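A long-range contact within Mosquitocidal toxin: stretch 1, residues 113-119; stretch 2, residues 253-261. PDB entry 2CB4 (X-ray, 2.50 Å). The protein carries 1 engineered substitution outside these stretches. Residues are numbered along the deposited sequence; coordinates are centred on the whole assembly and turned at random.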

# COMPACT_ATOMS: atom_id res chain seq x y z
N ASN A 113 -7.54 1.81 36.63
CA ASN A 113 -7.70 0.68 35.76
C ASN A 113 -6.36 0.09 35.44
O ASN A 113 -6.20 -1.16 35.36
CB ASN A 113 -8.40 1.08 34.47
CG ASN A 113 -9.89 1.04 34.59
OD1 ASN A 113 -10.47 0.73 35.67
ND2 ASN A 113 -10.54 1.37 33.52
N TYR A 114 -5.38 0.98 35.28
CA TYR A 114 -4.03 0.55 34.96
C TYR A 114 -3.50 -0.38 36.07
O TYR A 114 -3.06 -1.49 35.82
CB TYR A 114 -3.13 1.76 34.64
CG TYR A 114 -1.73 1.43 34.82
CD1 TYR A 114 -1.08 0.68 33.84
CD2 TYR A 114 -1.06 1.72 36.02
CE1 TYR A 114 0.22 0.24 34.04
CE2 TYR A 114 0.22 1.30 36.22
CZ TYR A 114 0.85 0.54 35.22
OH TYR A 114 2.16 0.17 35.37
N LEU A 115 -3.62 0.05 37.30
CA LEU A 115 -3.18 -0.74 38.47
C LEU A 115 -3.99 -2.01 38.71
O LEU A 115 -3.49 -3.04 39.18
CB LEU A 115 -3.31 0.13 39.72
CG LEU A 115 -2.52 1.45 39.78
CD1 LEU A 115 -3.10 2.24 40.97
CD2 LEU A 115 -0.96 1.12 39.95
N ARG A 116 -5.28 -1.92 38.52
CA ARG A 116 -6.12 -3.07 38.76
C ARG A 116 -6.13 -4.12 37.67
O ARG A 116 -6.34 -5.31 37.95
CB ARG A 116 -7.58 -2.60 38.96
CG ARG A 116 -8.53 -3.75 39.40
CD ARG A 116 -9.92 -3.25 39.77
NE ARG A 116 -9.91 -2.35 40.91
CZ ARG A 116 -9.71 -2.73 42.17
NH1 ARG A 116 -9.47 -4.01 42.46
NH2 ARG A 116 -9.73 -1.82 43.15
N THR A 117 -5.98 -3.69 36.42
CA THR A 117 -6.10 -4.59 35.29
C THR A 117 -4.87 -4.73 34.40
O THR A 117 -4.80 -5.68 33.59
CB THR A 117 -7.25 -4.12 34.35
OG1 THR A 117 -6.80 -3.02 33.57
CG2 THR A 117 -8.49 -3.69 35.13
N ASN A 118 -3.94 -3.77 34.50
CA ASN A 118 -2.74 -3.76 33.67
C ASN A 118 -3.01 -3.39 32.22
O ASN A 118 -2.26 -3.76 31.33
CB ASN A 118 -1.97 -5.08 33.72
CG ASN A 118 -0.45 -4.88 33.48
OD1 ASN A 118 0.11 -3.80 33.76
ND2 ASN A 118 0.19 -5.91 32.98
N SER A 119 -4.07 -2.64 31.99
CA SER A 119 -4.43 -2.17 30.66
C SER A 119 -3.31 -1.21 30.17
O SER A 119 -2.63 -0.60 30.98
CB SER A 119 -5.77 -1.41 30.76
OG SER A 119 -5.77 -0.51 31.88
N TYR A 253 3.77 -8.46 22.73
CA TYR A 253 4.44 -8.77 24.02
C TYR A 253 4.06 -7.70 25.04
O TYR A 253 3.96 -6.51 24.71
CB TYR A 253 5.99 -8.87 23.81
CG TYR A 253 6.91 -8.52 24.99
CD1 TYR A 253 7.12 -9.44 26.04
CD2 TYR A 253 7.63 -7.32 25.00
CE1 TYR A 253 7.98 -9.12 27.12
CE2 TYR A 253 8.50 -7.00 26.05
CZ TYR A 253 8.66 -7.90 27.11
OH TYR A 253 9.50 -7.59 28.15
N ASN A 254 3.80 -8.12 26.27
CA ASN A 254 3.46 -7.15 27.29
C ASN A 254 4.69 -6.98 28.20
O ASN A 254 4.98 -7.83 29.02
CB ASN A 254 2.23 -7.61 28.09
CG ASN A 254 1.79 -6.60 29.13
OD1 ASN A 254 2.45 -5.59 29.37
ND2 ASN A 254 0.72 -6.92 29.81
N GLN A 255 5.40 -5.88 27.99
CA GLN A 255 6.60 -5.54 28.76
C GLN A 255 6.32 -5.35 30.26
O GLN A 255 7.25 -5.42 31.08
CB GLN A 255 7.25 -4.29 28.20
CG GLN A 255 6.37 -3.08 28.31
CD GLN A 255 6.62 -2.08 27.24
OE1 GLN A 255 6.67 -2.43 26.08
NE2 GLN A 255 6.78 -0.82 27.62
N ASP A 256 5.05 -5.15 30.62
CA ASP A 256 4.67 -4.96 32.04
C ASP A 256 4.07 -6.21 32.69
O ASP A 256 3.56 -6.13 33.80
CB ASP A 256 3.63 -3.83 32.21
CG ASP A 256 4.14 -2.48 31.76
OD1 ASP A 256 5.38 -2.29 31.70
OD2 ASP A 256 3.29 -1.60 31.48
N PHE A 257 4.10 -7.35 32.02
CA PHE A 257 3.49 -8.53 32.60
C PHE A 257 4.06 -8.86 33.97
O PHE A 257 3.33 -9.21 34.90
CB PHE A 257 3.62 -9.74 31.63
CG PHE A 257 2.71 -10.90 31.99
CD1 PHE A 257 1.34 -10.84 31.71
CD2 PHE A 257 3.22 -12.02 32.65
CE1 PHE A 257 0.49 -11.89 32.06
CE2 PHE A 257 2.38 -13.09 32.99
CZ PHE A 257 1.02 -13.03 32.69
N ASP A 258 5.38 -8.77 34.09
CA ASP A 258 6.06 -9.08 35.34
C ASP A 258 6.07 -7.98 36.41
O ASP A 258 6.76 -8.09 37.40
CB ASP A 258 7.47 -9.56 35.05
CG ASP A 258 7.48 -10.98 34.48
OD1 ASP A 258 6.74 -11.84 35.04
OD2 ASP A 258 8.12 -11.17 33.43
N MSE A 259 5.29 -6.92 36.19
CA MSE A 259 5.17 -5.82 37.13
C MSE A 259 3.70 -5.57 37.54
O MSE A 259 3.40 -4.57 38.16
CB MSE A 259 5.83 -4.51 36.65
CG MSE A 259 7.35 -4.46 36.83
SE MSE A 259 8.06 -4.68 38.58
CE MSE A 259 7.55 -2.95 39.03
N PHE A 260 2.79 -6.47 37.16
CA PHE A 260 1.37 -6.37 37.48
C PHE A 260 1.24 -7.07 38.83
O PHE A 260 1.76 -8.17 39.02
CB PHE A 260 0.54 -7.10 36.41
CG PHE A 260 -0.95 -7.03 36.66
CD1 PHE A 260 -1.53 -5.85 37.16
CD2 PHE A 260 -1.76 -8.13 36.39
CE1 PHE A 260 -2.90 -5.78 37.41
CE2 PHE A 260 -3.14 -8.08 36.63
CZ PHE A 260 -3.72 -6.90 37.14
N ALA A 261 0.58 -6.42 39.79
CA ALA A 261 0.48 -6.96 41.15
C ALA A 261 0.16 -8.44 41.36
O ALA A 261 0.88 -9.12 42.08
CB ALA A 261 -0.31 -6.05 42.08
O HOH W 1 -0.66 -3.75 39.68

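This contact is built on the end of a helix and one aromatic ring. Two residues, Asn118 and Phe260, carry most of the buried area, and their CA atoms, 6.2 Å apart, are the closest CA pair across the two stretches. Asn118 is the first residue to leave helical geometry, with phi/psi of 72/26. Asparagine tolerates positive phi better than most residues with a CB, and here that backbone places CA-to-CB toward the other stretch.

Phe260 answers with chi1 in t (-179°). Its CA-to-CB bond runs sideways to the helix end, but the extended rotamer carries the ring inward. One face receives Asn118: its CB lies 3.7 Å from the ring centroid and 18° off the normal, a CH-pi contact. The ring edge meets the last turn of the helix, where Phe260 CE1 is 3.3 Å from Leu115 O and Phe260 CZ is 3.2 Å from Arg116 O. Both carbonyl oxygens lie near the ring plane, where the weakly positive ring hydrogens suit them. The design rule is economical: the CA-to-CB bonds of Leu115, Arg116 and Thr117 point away, and backbone atoms of all three make the closest contacts with the ring.

Water 1 extends the same idea. It lies 3.0 Å from Leu115 O and accepts from Ala261 N at 2.9 Å, bridging the two backbones beside the ring.

Beyond CB, the Asn118 side chain, with chi1 of -151° (t), ends beside the turn from Asn254 to Phe257. Its amide is probably turned over in the model, so its polar partners there remain open. The type I turn is itself well held: Phe257 N bonds to Asn254 O at 3.2 Å, and the t chi1 of Asn254, with chi2 of -6°, lets its OD1 accept from Asp256 N at 2.9 Å. Asp256, in the m rotamer, also points its CA-to-CB bond toward the helix end. Its OD2 comes within 4.4 Å of Tyr114 CE1, near the plane of the tyrosine ring, while its OD1 is hydrogen-bonded elsewhere in the structure. The CA-to-CB bond of Tyr114 points away from the contact, yet its t chi1 (159°) brings the ring end nearer.

The Thr117 side chain braces the helix end, while its backbone touches the ring. With chi1 in p, its OG1 donates to Asn113 O at 2.7 Å, an acceptor that also takes Thr117 N at 2.8 Å. The same OG1 accepts from Ser119 N at 3.2 Å. Together with the Asn118 N to Tyr114 O bond of 2.8 Å, these links tie the backbone on both sides of Asn118 to the helix end.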